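Local coordinates for protein GCN5-related N-acetyltransferase (Kribbella flavida, PDB 4MY0) that probably transfers acetyl groups from acetyl-coenzyme A to amines, perhaps those of aminoglycosides, at residues C[80-85]-C[116-121]; C[120-125]-C[278-283]; C[211-216]-C[225-230]. One frame throughout, in Å; residues are numbered along the deposited sequence.

Contacts 1 and 2 lie side by side in the buried interior and share Ala120 and Leu121: strand 118-121 is flanked by strand 78-90 on one edge, in parallel, and by strand 274-284 on the other, antiparallel. Their centres are 11 Å apart. Contact 1 is a parallel strand pairing with aliphatic packing and a carbonyl oxygen taking two bonds, whereas contact 2 adds an aromatic pair and runs out to a bound coenzyme A analogue with an extra ribose phosphate. Contact 3, about 25 Å from both between centres, is a partly buried hairpin in the second acetyltransferase region. It lies between the two halves of contact 2 along the chain, and acidic side chains join its apolar ones.

Contact 1 (C[80-85]-C[116-121]); sequences VPMAGI and MPISAL
Ala83 and Ser119 pair at the middle of two parallel strands, 78-90 and 118-121, which with helix 99-113 form a beta-alpha-beta unit of the GNAT fold. The carbonyl oxygen of Ala83 takes two bonds from across the contact. Ser119 OG donates to Ala83 O at 2.8 Å, lying in the carbonyl plane, while the Ala120 amide reaches the same oxygen from well above that plane. Ala83 N bonds to Ile118 O (2.9 Å), so Ala83 binds the residues before and after Ser119; Ile85 N bonds to Ala120 O. Ser119 holds OG anti to its own backbone N (chi1 174°), and this turns the hydroxyl to the strand beside it, where OG also touches Ile85 CG1 at 3.4 Å. Tyr134 OH is a further hydrogen-bond partner of OG. An alanine at Ser119 would probably leave Ala83 O with the bent Ala120 amide bond alone from this strand and deprive the Tyr134 hydroxyl of a partner.

Apolar groups pack on both faces of the pair. On the face of Met82 and Ala120, the selenomethionine side chain of Met82 bends at chi2 and chi3, bringing SE to within 3.8 Å of Ala120 CB. Its CG meets Ile118 CG1 at 3.6 Å, the side chains crossing at about a right angle. On the face of Ala83, the extended chain of selenomethionine Met116 brings SE to 3.7 Å from Ala83 CB. Ser111 of helix 99-113 covers Ala83, and Met104 and Val107 of the same helix cover Ile85. Pro117 and Ile118 rest against helix 287-293. The far end of the contact approaches the cofactor site, since Ile85 neighbours Val88, which binds acetyl-CoA. There, Leu121 CD2 packs obliquely 3.8 Å from Ile85 CB.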
loop_
_atom_site.group_PDB
_atom_site.type_symbol
_atom_site.label_atom_id
_atom_site.label_comp_id
_atom_site.label_asym_id
_atom_site.label_seq_id
_atom_site.Cartn_x
_atom_site.Cartn_y
_atom_site.Cartn_z
ATOM N N VAL C 80 28.559 -8.824 -32.620
ATOM C CA VAL C 80 29.616 -7.824 -32.556
ATOM C C VAL C 80 30.265 -7.889 -31.175
ATOM O O VAL C 80 29.558 -7.821 -30.164
ATOM C CB VAL C 80 29.041 -6.404 -32.770
ATOM C CG1 VAL C 80 30.166 -5.372 -32.898
ATOM C CG2 VAL C 80 28.110 -6.373 -33.995
ATOM N N PRO C 81 31.607 -8.038 -31.126
ATOM C CA PRO C 81 32.288 -8.082 -29.818
ATOM C C PRO C 81 31.976 -6.807 -29.035
ATOM O O PRO C 81 31.916 -5.726 -29.635
ATOM C CB PRO C 81 33.773 -8.147 -30.187
ATOM C CG PRO C 81 33.794 -8.759 -31.615
ATOM C CD PRO C 81 32.546 -8.166 -32.260
HETATM N N MSE C 82 31.744 -6.925 -27.733
HETATM C CA MSE C 82 31.226 -5.792 -26.987
HETATM C C MSE C 82 31.769 -5.754 -25.569
HETATM O O MSE C 82 31.845 -6.784 -24.902
HETATM C CB MSE C 82 29.694 -5.840 -26.968
HETATM C CG MSE C 82 29.060 -4.597 -26.358
HETATM SE SE MSE C 82 28.633 -4.881 -24.473
HETATM C CE MSE C 82 26.881 -5.664 -24.793
ATOM N N ALA C 83 32.151 -4.569 -25.106
ATOM C CA ALA C 83 32.662 -4.430 -23.745
ATOM C C ALA C 83 31.536 -4.011 -22.806
ATOM O O ALA C 83 31.127 -2.848 -22.798
ATOM C CB ALA C 83 33.779 -3.403 -23.702
ATOM N N GLY C 84 31.042 -4.938 -21.997
ATOM C CA GLY C 84 29.934 -4.605 -21.101
ATOM C C GLY C 84 30.457 -4.118 -19.758
ATOM O O GLY C 84 31.049 -4.891 -19.009
ATOM N N ILE C 85 30.243 -2.841 -19.451
ATOM C CA ILE C 85 30.839 -2.238 -18.263
ATOM C C ILE C 85 29.945 -2.496 -17.048
ATOM O O ILE C 85 28.735 -2.247 -17.099
ATOM C CB ILE C 85 31.073 -0.708 -18.450
ATOM C CG1 ILE C 85 31.665 -0.413 -19.835
ATOM C CG2 ILE C 85 31.987 -0.142 -17.322
ATOM C CD1 ILE C 85 32.926 -1.264 -20.225
HETATM N N MSE C 116 37.486 -4.665 -28.802
HETATM C CA MSE C 116 36.033 -4.522 -28.800
HETATM C C MSE C 116 35.632 -3.177 -29.421
HETATM O O MSE C 116 36.006 -2.113 -28.925
HETATM C CB MSE C 116 35.458 -4.716 -27.384
HETATM C CG MSE C 116 35.714 -6.139 -26.840
HETATM SE SE MSE C 116 35.865 -6.196 -24.891
HETATM C CE MSE C 116 36.465 -8.047 -24.670
ATOM N N PRO C 117 34.876 -3.226 -30.523
ATOM C CA PRO C 117 34.526 -1.993 -31.241
ATOM C C PRO C 117 33.336 -1.239 -30.625
ATOM O O PRO C 117 33.068 -0.101 -31.022
ATOM C CB PRO C 117 34.165 -2.505 -32.637
ATOM C CG PRO C 117 33.580 -3.888 -32.375
ATOM C CD PRO C 117 34.402 -4.439 -31.221
ATOM N N ILE C 118 32.634 -1.848 -29.670
ATOM C CA ILE C 118 31.546 -1.149 -29.001
ATOM C C ILE C 118 31.507 -1.504 -27.517
ATOM O O ILE C 118 32.118 -2.483 -27.075
ATOM C CB ILE C 118 30.160 -1.503 -29.597
ATOM C CG1 ILE C 118 29.898 -3.005 -29.467
ATOM C CG2 ILE C 118 30.032 -1.032 -31.055
ATOM C CD1 ILE C 118 28.503 -3.446 -29.948
ATOM N N SER C 119 30.761 -0.714 -26.760
ATOM C CA SER C 119 30.644 -0.916 -25.324
ATOM C C SER C 119 29.229 -0.551 -24.877
ATOM O O SER C 119 28.625 0.379 -25.414
ATOM C CB SER C 119 31.686 -0.057 -24.592
ATOM O OG SER C 119 31.517 -0.127 -23.192
ATOM N N ALA C 120 28.690 -1.289 -23.908
ATOM C CA ALA C 120 27.366 -0.985 -23.375
ATOM C C ALA C 120 27.344 -1.107 -21.848
ATOM O O ALA C 120 28.204 -1.767 -21.252
ATOM C CB ALA C 120 26.281 -1.886 -24.022
ATOM N N LEU C 121 26.361 -0.458 -21.229
ATOM C CA LEU C 121 26.160 -0.524 -19.784
ATOM C C LEU C 121 24.781 0.017 -19.417
ATOM O O LEU C 121 24.170 0.772 -20.194
ATOM C CB LEU C 121 27.231 0.297 -19.052
ATOM C CG LEU C 121 27.373 1.779 -19.458
ATOM C CD1 LEU C 121 26.456 2.709 -18.669
ATOM C CD2 LEU C 121 28.841 2.246 -19.346
#

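Contact 2 (C[120-125]-C[278-283]); sequences ALYPAT and QRWMLR. With AC8 ([(2R,3R,4R,5R)-5-(6-amino-9H-purin-9-yl)-3,4-bis(phosphonooxy)tetrahydrofuran-2-yl]methyl (3R)-3-hydroxy-2,2-dimethyl-4-oxo-4-({3-oxo-3-[(2-sulfanylethyl)amino]propyl}amino)butyl dihydrogen diphosphate), chain L.
Leu121 and Met281 form the hydrogen-bonded pair of an antiparallel junction between strand 118-121, at whose end the chain turns toward the coenzyme A pocket of the GNAT fold, and strand 274-284. The two residues exchange backbone bonds: Met281 N reaches Leu121 O at 2.8 Å, nearly straight at 172°, and Leu121 N returns a longer bond to Met281 O. Ala120 and Leu282 make the adjoining non-hydrogen-bonded pair.

Past the strand end the contact becomes aromatic. Trp280 directs its edge to the face of Tyr122 in an offset edge-to-face pair, the planes of the phenol and the five-membered ring inclined at 65°. Trp280 CB sits almost directly over the centre of the Tyr122 ring, 3.8 Å from its centroid, in a CH-pi contact. Trp280 places CG between its backbone N and carbonyl carbon (chi1 44°), which carries CD1 toward the phenol end, 3.8 Å from Tyr122 CZ. Gln278 CB lies at the edge of the same phenol ring, and Met388 packs on both aromatic residues.

Pro123 turns its ring to selenomethionine Met281, whose chain is extended beyond CG; SE comes within 3.9 Å of Pro123 CG, and Tyr129, a residue of the acetyl-CoA site, touches both. Arg279 faces another subunit, where it forms a salt bridge with Glu270 of that neighbouring chain. The two residues after Pro123 line the coenzyme pocket: Thr125, at the N-cap of helix 126-131, makes a weak hydrogen bond between OG1 and Val127 N and packs its methyl CG2 against CEP of the pantetheine arm, 3.6 Å away. Ala124, an acetyl-CoA-binding residue, meets the thiol end of the bound coenzyme A analogue, its backbone N lying 3.3 Å from AC8 S1P.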
loop_
_atom_site.group_PDB
_atom_site.type_symbol
_atom_site.label_atom_id
_atom_site.label_comp_id
_atom_site.label_asym_id
_atom_site.label_seq_id
_atom_site.Cartn_x
_atom_site.Cartn_y
_atom_site.Cartn_z
ATOM N N ALA C 120 28.690 -1.289 -23.908
ATOM C CA ALA C 120 27.366 -0.985 -23.375
ATOM C C ALA C 120 27.344 -1.107 -21.848
ATOM O O ALA C 120 28.204 -1.767 -21.252
ATOM C CB ALA C 120 26.281 -1.886 -24.022
ATOM N N LEU C 121 26.361 -0.458 -21.229
ATOM C CA LEU C 121 26.160 -0.524 -19.784
ATOM C C LEU C 121 24.781 0.017 -19.417
ATOM O O LEU C 121 24.170 0.772 -20.194
ATOM C CB LEU C 121 27.231 0.297 -19.052
ATOM C CG LEU C 121 27.373 1.779 -19.458
ATOM C CD1 LEU C 121 26.456 2.709 -18.669
ATOM C CD2 LEU C 121 28.841 2.246 -19.346
ATOM N N TYR C 122 24.311 -0.378 -18.234
ATOM C CA TYR C 122 23.119 0.166 -17.600
ATOM C C TYR C 122 23.580 1.205 -16.587
ATOM O O TYR C 122 24.142 0.851 -15.545
ATOM C CB TYR C 122 22.378 -0.941 -16.839
ATOM C CG TYR C 122 21.588 -1.886 -17.723
ATOM C CD1 TYR C 122 20.246 -1.644 -18.005
ATOM C CD2 TYR C 122 22.181 -3.017 -18.270
ATOM C CE1 TYR C 122 19.512 -2.517 -18.823
ATOM C CE2 TYR C 122 21.466 -3.890 -19.086
ATOM C CZ TYR C 122 20.136 -3.633 -19.356
ATOM O OH TYR C 122 19.437 -4.499 -20.168
ATOM N N PRO C 123 23.343 2.489 -16.877
ATOM C CA PRO C 123 23.883 3.568 -16.033
ATOM C C PRO C 123 22.989 3.874 -14.834
ATOM O O PRO C 123 21.758 3.913 -14.985
ATOM C CB PRO C 123 23.871 4.773 -16.983
ATOM C CG PRO C 123 22.619 4.531 -17.851
ATOM C CD PRO C 123 22.594 3.004 -18.044
ATOM N N ALA C 124 23.583 4.098 -13.659
ATOM C CA ALA C 124 22.784 4.506 -12.495
ATOM C C ALA C 124 22.526 6.010 -12.566
ATOM O O ALA C 124 21.524 6.501 -12.073
ATOM C CB ALA C 124 23.493 4.151 -11.208
ATOM N N THR C 125 23.469 6.731 -13.159
ATOM C CA THR C 125 23.325 8.151 -13.418
ATOM C C THR C 125 23.873 8.386 -14.814
ATOM O O THR C 125 24.930 7.862 -15.165
ATOM C CB THR C 125 24.106 9.012 -12.405
ATOM O OG1 THR C 125 24.279 10.332 -12.936
ATOM C CG2 THR C 125 25.493 8.405 -12.111
ATOM N N GLN C 278 13.396 -0.511 -18.919
ATOM C CA GLN C 278 14.716 -0.003 -18.514
ATOM C C GLN C 278 15.470 0.347 -19.777
ATOM O O GLN C 278 15.130 -0.160 -20.839
ATOM C CB GLN C 278 15.521 -1.057 -17.742
ATOM C CG GLN C 278 14.935 -1.428 -16.387
ATOM C CD GLN C 278 15.613 -2.636 -15.782
ATOM O OE1 GLN C 278 15.557 -3.733 -16.341
ATOM N NE2 GLN C 278 16.265 -2.446 -14.640
ATOM N N ARG C 279 16.468 1.223 -19.680
ATOM C CA ARG C 279 17.276 1.570 -20.854
ATOM C C ARG C 279 18.739 1.233 -20.629
ATOM O O ARG C 279 19.229 1.330 -19.511
ATOM C CB ARG C 279 17.141 3.060 -21.185
ATOM C CG ARG C 279 15.731 3.452 -21.543
ATOM C CD ARG C 279 15.469 4.951 -21.441
ATOM N NE ARG C 279 14.039 5.174 -21.649
ATOM C CZ ARG C 279 13.112 4.988 -20.712
ATOM N NH1 ARG C 279 11.833 5.196 -20.999
ATOM N NH2 ARG C 279 13.458 4.604 -19.481
ATOM N N TRP C 280 19.442 0.844 -21.690
ATOM C CA TRP C 280 20.886 0.700 -21.583
ATOM C C TRP C 280 21.584 1.601 -22.593
ATOM O O TRP C 280 20.997 1.972 -23.614
ATOM C CB TRP C 280 21.309 -0.765 -21.763
ATOM C CG TRP C 280 20.622 -1.464 -22.894
ATOM C CD1 TRP C 280 19.500 -2.230 -22.813
ATOM C CD2 TRP C 280 21.029 -1.486 -24.271
ATOM N NE1 TRP C 280 19.177 -2.726 -24.058
ATOM C CE2 TRP C 280 20.107 -2.286 -24.969
ATOM C CE3 TRP C 280 22.102 -0.922 -24.976
ATOM C CZ2 TRP C 280 20.207 -2.522 -26.358
ATOM C CZ3 TRP C 280 22.209 -1.159 -26.353
ATOM C CH2 TRP C 280 21.266 -1.946 -27.027
HETATM N N MSE C 281 22.834 1.952 -22.305
HETATM C CA MSE C 281 23.575 2.870 -23.162
HETATM C C MSE C 281 24.600 2.153 -24.009
HETATM O O MSE C 281 25.015 1.047 -23.673
HETATM C CB MSE C 281 24.272 3.939 -22.338
HETATM C CG MSE C 281 23.311 4.975 -21.793
HETATM SE SE MSE C 281 24.298 6.369 -20.858
HETATM C CE MSE C 281 22.837 7.652 -20.714
ATOM N N LEU C 282 25.004 2.810 -25.097
ATOM C CA LEU C 282 25.934 2.254 -26.070
ATOM C C LEU C 282 26.987 3.301 -26.402
ATOM O O LEU C 282 26.686 4.499 -26.417
ATOM C CB LEU C 282 25.175 1.913 -27.352
ATOM C CG LEU C 282 25.994 1.340 -28.502
ATOM C CD1 LEU C 282 26.529 -0.025 -28.093
ATOM C CD2 LEU C 282 25.144 1.241 -29.767
ATOM N N ARG C 283 28.215 2.862 -26.656
ATOM C CA ARG C 283 29.229 3.748 -27.232
ATOM C C ARG C 283 30.035 3.016 -28.310
ATOM O O ARG C 283 30.372 1.846 -28.132
ATOM C CB ARG C 283 30.188 4.260 -26.153
ATOM C CG ARG C 283 31.066 5.418 -26.632
ATOM C CD ARG C 283 32.382 5.535 -25.847
ATOM N NE ARG C 283 32.887 6.912 -25.868
ATOM C CZ ARG C 283 33.467 7.487 -26.922
ATOM N NH1 ARG C 283 33.625 6.814 -28.058
ATOM N NH2 ARG C 283 33.886 8.747 -26.847
HETATM N N1A AC8 L . 24.361 12.986 -10.028
HETATM O O1A AC8 L . 34.317 11.838 -12.657
HETATM P P1A AC8 L . 33.316 12.432 -11.678
HETATM C C1B AC8 L . 28.690 14.042 -12.551
HETATM S S1P AC8 L . 26.655 2.983 -13.032
HETATM C C2A AC8 L . 24.566 13.890 -11.005
HETATM O O2A AC8 L . 33.854 13.238 -10.530
HETATM P P2A AC8 L . 32.554 10.323 -9.871
HETATM C C2B AC8 L . 29.704 15.070 -12.104
HETATM O O2B AC8 L . 29.041 16.282 -11.722
HETATM O O2C AC8 L . 31.056 17.563 -10.953
HETATM C C2P AC8 L . 27.320 3.972 -11.648
HETATM N N3A AC8 L . 25.782 14.035 -11.552
HETATM O O3A AC8 L . 32.394 11.215 -11.201
HETATM C C3B AC8 L . 30.552 15.233 -13.370
HETATM O O3B AC8 L . 29.848 16.068 -14.296
HETATM P P3B AC8 L . 30.152 17.640 -14.568
HETATM O O3C AC8 L . 29.566 16.388 -9.302
HETATM C C3P AC8 L . 27.274 2.974 -10.513
HETATM C C4A AC8 L . 26.816 13.261 -11.122
HETATM O O4A AC8 L . 34.026 10.099 -9.595
HETATM C C4B AC8 L . 30.535 13.861 -14.019
HETATM O O4B AC8 L . 29.402 13.189 -13.458
HETATM O O4C AC8 L . 28.707 18.427 -10.515
HETATM P P4C AC8 L . 29.637 17.238 -10.543
HETATM N N4P AC8 L . 27.708 3.429 -9.195
HETATM C C5A AC8 L . 26.620 12.319 -10.123
HETATM O O5A AC8 L . 31.658 10.901 -8.815
HETATM C C5B AC8 L . 31.797 13.052 -13.737
HETATM O O5B AC8 L . 32.226 13.350 -12.413
HETATM C C5P AC8 L . 27.105 4.261 -8.353
HETATM O O5P AC8 L . 26.066 4.836 -8.660
HETATM C C6A AC8 L . 25.351 12.188 -9.571
HETATM N N6A AC8 L . 25.111 11.284 -8.586
HETATM O O6A AC8 L . 31.891 8.947 -10.363
HETATM C C6P AC8 L . 27.772 4.429 -7.007
HETATM N N7A AC8 L . 27.806 11.707 -9.889
HETATM O O7A AC8 L . 30.211 18.330 -13.226
HETATM C C7P AC8 L . 27.647 5.819 -6.366
HETATM C C8A AC8 L . 28.715 12.254 -10.737
HETATM O O8A AC8 L . 31.466 17.642 -15.323
HETATM N N8P AC8 L . 28.403 6.756 -7.201
HETATM N N9A AC8 L . 28.104 13.207 -11.471
HETATM O O9A AC8 L . 28.956 18.069 -15.390
HETATM C C9P AC8 L . 29.675 6.673 -7.586
HETATM O O9P AC8 L . 30.373 5.739 -7.225
HETATM C CAP AC8 L . 30.259 7.766 -8.465
HETATM O OAP AC8 L . 29.782 9.043 -8.037
HETATM C CBP AC8 L . 29.925 7.620 -9.955
HETATM C CCP AC8 L . 30.503 8.839 -10.691
HETATM C CDP AC8 L . 30.559 6.352 -10.519
HETATM C CEP AC8 L . 28.424 7.580 -10.189
#

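Contact 3 (C[211-216]-C[225-230]); sequences DGFVVY and VDELVA
Val225 opens this side of an antiparallel beta hairpin, strands 212-219 and 222-230, by setting CG2 4.1 Å from Tyr216 CB and CG1 against Val214 CG2. Asp226 follows at a classic beta bulge: Asp226 and Glu227 both face Val215, whose carbonyl oxygen accepts Asp226 N at 2.9 Å and, weakly, Glu227 N. The chain turns a corner at this point, and the Asp226 carboxylate bonds to Gln224.

Glu227 O accepts Val215 N, restoring the regular pairing. Glu227 extends its chain with CG anti to the backbone N (chi1 -177°), bringing the carboxylate to the edge of the Phe213 ring. OE1 lies in the ring plane, 3.8 Å from Phe213 CE2, and the two planes stand 81° apart. Leu228, on the other face of the hairpin, meets Val214 CG2 through CD1 at 3.7 Å, with Trp240 of helix 233-244 beyond it. Val229 exchanges two backbone bonds with Phe213 and lays CB over one face of that ring, offset toward the rim. Ala230 closes the pairing opposite Gly212, whose CA lies 3.0 Å from Val229 O.

Phe213 therefore has aliphatic carbon over a face and carboxylate oxygen at its rim, where the slightly positive ring hydrogens probably favour the acidic group; its stack with Phe171 ties the hairpin to helix 168-182.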
loop_
_atom_site.group_PDB
_atom_site.type_symbol
_atom_site.label_atom_id
_atom_site.label_comp_id
_atom_site.label_asym_id
_atom_site.label_seq_id
_atom_site.Cartn_x
_atom_site.Cartn_y
_atom_site.Cartn_z
ATOM N N ASP C 211 13.009 -27.315 -31.378
ATOM C CA ASP C 211 13.275 -26.002 -31.970
ATOM C C ASP C 211 12.936 -24.850 -31.027
ATOM O O ASP C 211 12.339 -23.842 -31.440
ATOM C CB ASP C 211 12.504 -25.855 -33.284
ATOM C CG ASP C 211 10.998 -25.877 -33.077
ATOM O OD1 ASP C 211 10.268 -25.304 -33.913
ATOM O OD2 ASP C 211 10.549 -26.463 -32.068
ATOM N N GLY C 212 13.325 -24.989 -29.759
ATOM C CA GLY C 212 13.086 -23.943 -28.788
ATOM C C GLY C 212 13.443 -24.317 -27.369
ATOM O O GLY C 212 13.708 -25.484 -27.059
ATOM N N PHE C 213 13.456 -23.313 -26.500
ATOM C CA PHE C 213 13.652 -23.558 -25.077
ATOM C C PHE C 213 13.046 -22.460 -24.212
ATOM O O PHE C 213 12.723 -21.381 -24.695
ATOM C CB PHE C 213 15.139 -23.719 -24.745
ATOM C CG PHE C 213 15.959 -22.458 -24.910
ATOM C CD1 PHE C 213 16.796 -22.301 -26.008
ATOM C CD2 PHE C 213 15.938 -21.457 -23.941
ATOM C CE1 PHE C 213 17.573 -21.158 -26.154
ATOM C CE2 PHE C 213 16.704 -20.305 -24.082
ATOM C CZ PHE C 213 17.526 -20.154 -25.187
ATOM N N VAL C 214 12.932 -22.726 -22.921
ATOM C CA VAL C 214 12.492 -21.696 -21.990
ATOM C C VAL C 214 13.258 -21.888 -20.689
ATOM O O VAL C 214 13.531 -23.029 -20.266
ATOM C CB VAL C 214 10.962 -21.737 -21.754
ATOM C CG1 VAL C 214 10.549 -23.057 -21.136
ATOM C CG2 VAL C 214 10.495 -20.560 -20.865
ATOM N N VAL C 215 13.650 -20.774 -20.085
ATOM C CA VAL C 215 14.270 -20.797 -18.771
ATOM C C VAL C 215 13.472 -19.866 -17.880
ATOM O O VAL C 215 13.253 -18.704 -18.222
ATOM C CB VAL C 215 15.729 -20.331 -18.819
ATOM C CG1 VAL C 215 16.370 -20.457 -17.432
ATOM C CG2 VAL C 215 16.510 -21.163 -19.857
ATOM N N TYR C 216 13.007 -20.379 -16.745
ATOM C CA TYR C 216 12.242 -19.548 -15.823
ATOM C C TYR C 216 12.540 -19.894 -14.368
ATOM O O TYR C 216 13.281 -20.844 -14.080
ATOM C CB TYR C 216 10.738 -19.608 -16.120
ATOM C CG TYR C 216 10.080 -20.951 -15.887
ATOM C CD1 TYR C 216 9.282 -21.171 -14.770
ATOM C CD2 TYR C 216 10.229 -21.987 -16.797
ATOM C CE1 TYR C 216 8.668 -22.383 -14.564
ATOM C CE2 TYR C 216 9.620 -23.210 -16.596
ATOM C CZ TYR C 216 8.842 -23.405 -15.480
ATOM O OH TYR C 216 8.218 -24.622 -15.298
ATOM N N VAL C 225 9.961 -15.472 -16.498
ATOM C CA VAL C 225 10.645 -16.081 -17.638
ATOM C C VAL C 225 11.873 -15.231 -17.965
ATOM O O VAL C 225 11.740 -14.037 -18.240
ATOM C CB VAL C 225 9.696 -16.175 -18.840
ATOM C CG1 VAL C 225 10.446 -16.610 -20.099
ATOM C CG2 VAL C 225 8.545 -17.137 -18.524
ATOM N N ASP C 226 13.066 -15.824 -17.881
ATOM C CA ASP C 226 14.302 -15.120 -18.231
ATOM C C ASP C 226 14.458 -15.073 -19.743
ATOM O O ASP C 226 14.981 -14.108 -20.302
ATOM C CB ASP C 226 15.537 -15.819 -17.645
ATOM C CG ASP C 226 15.671 -15.641 -16.144
ATOM O OD1 ASP C 226 15.046 -14.712 -15.575
ATOM O OD2 ASP C 226 16.431 -16.436 -15.537
ATOM N N GLU C 227 14.034 -16.144 -20.405
ATOM C CA GLU C 227 14.182 -16.230 -21.848
ATOM C C GLU C 227 13.333 -17.354 -22.411
ATOM O O GLU C 227 13.302 -18.456 -21.850
ATOM C CB GLU C 227 15.658 -16.429 -22.245
ATOM C CG GLU C 227 15.869 -16.458 -23.764
ATOM C CD GLU C 227 17.348 -16.482 -24.181
ATOM O OE1 GLU C 227 18.200 -16.904 -23.364
ATOM O OE2 GLU C 227 17.652 -16.084 -25.335
ATOM N N LEU C 228 12.642 -17.064 -23.515
ATOM C CA LEU C 228 11.928 -18.087 -24.268
ATOM C C LEU C 228 12.258 -17.888 -25.732
ATOM O O LEU C 228 12.112 -16.788 -26.268
ATOM C CB LEU C 228 10.416 -17.993 -24.061
ATOM C CG LEU C 228 9.634 -19.225 -24.535
ATOM C CD1 LEU C 228 8.387 -19.452 -23.663
ATOM C CD2 LEU C 228 9.259 -19.095 -26.006
ATOM N N VAL C 229 12.705 -18.959 -26.375
ATOM C CA VAL C 229 12.991 -18.934 -27.805
ATOM C C VAL C 229 12.182 -20.042 -28.468
ATOM O O VAL C 229 12.174 -21.178 -28.000
ATOM C CB VAL C 229 14.494 -19.144 -28.065
ATOM C CG1 VAL C 229 14.776 -19.398 -29.546
ATOM C CG2 VAL C 229 15.276 -17.931 -27.560
ATOM N N ALA C 230 11.475 -19.711 -29.542
ATOM C CA ALA C 230 10.691 -20.723 -30.240
ATOM C C ALA C 230 10.649 -20.436 -31.736
ATOM O O ALA C 230 10.328 -19.319 -32.155
ATOM C CB ALA C 230 9.295 -20.788 -29.675
#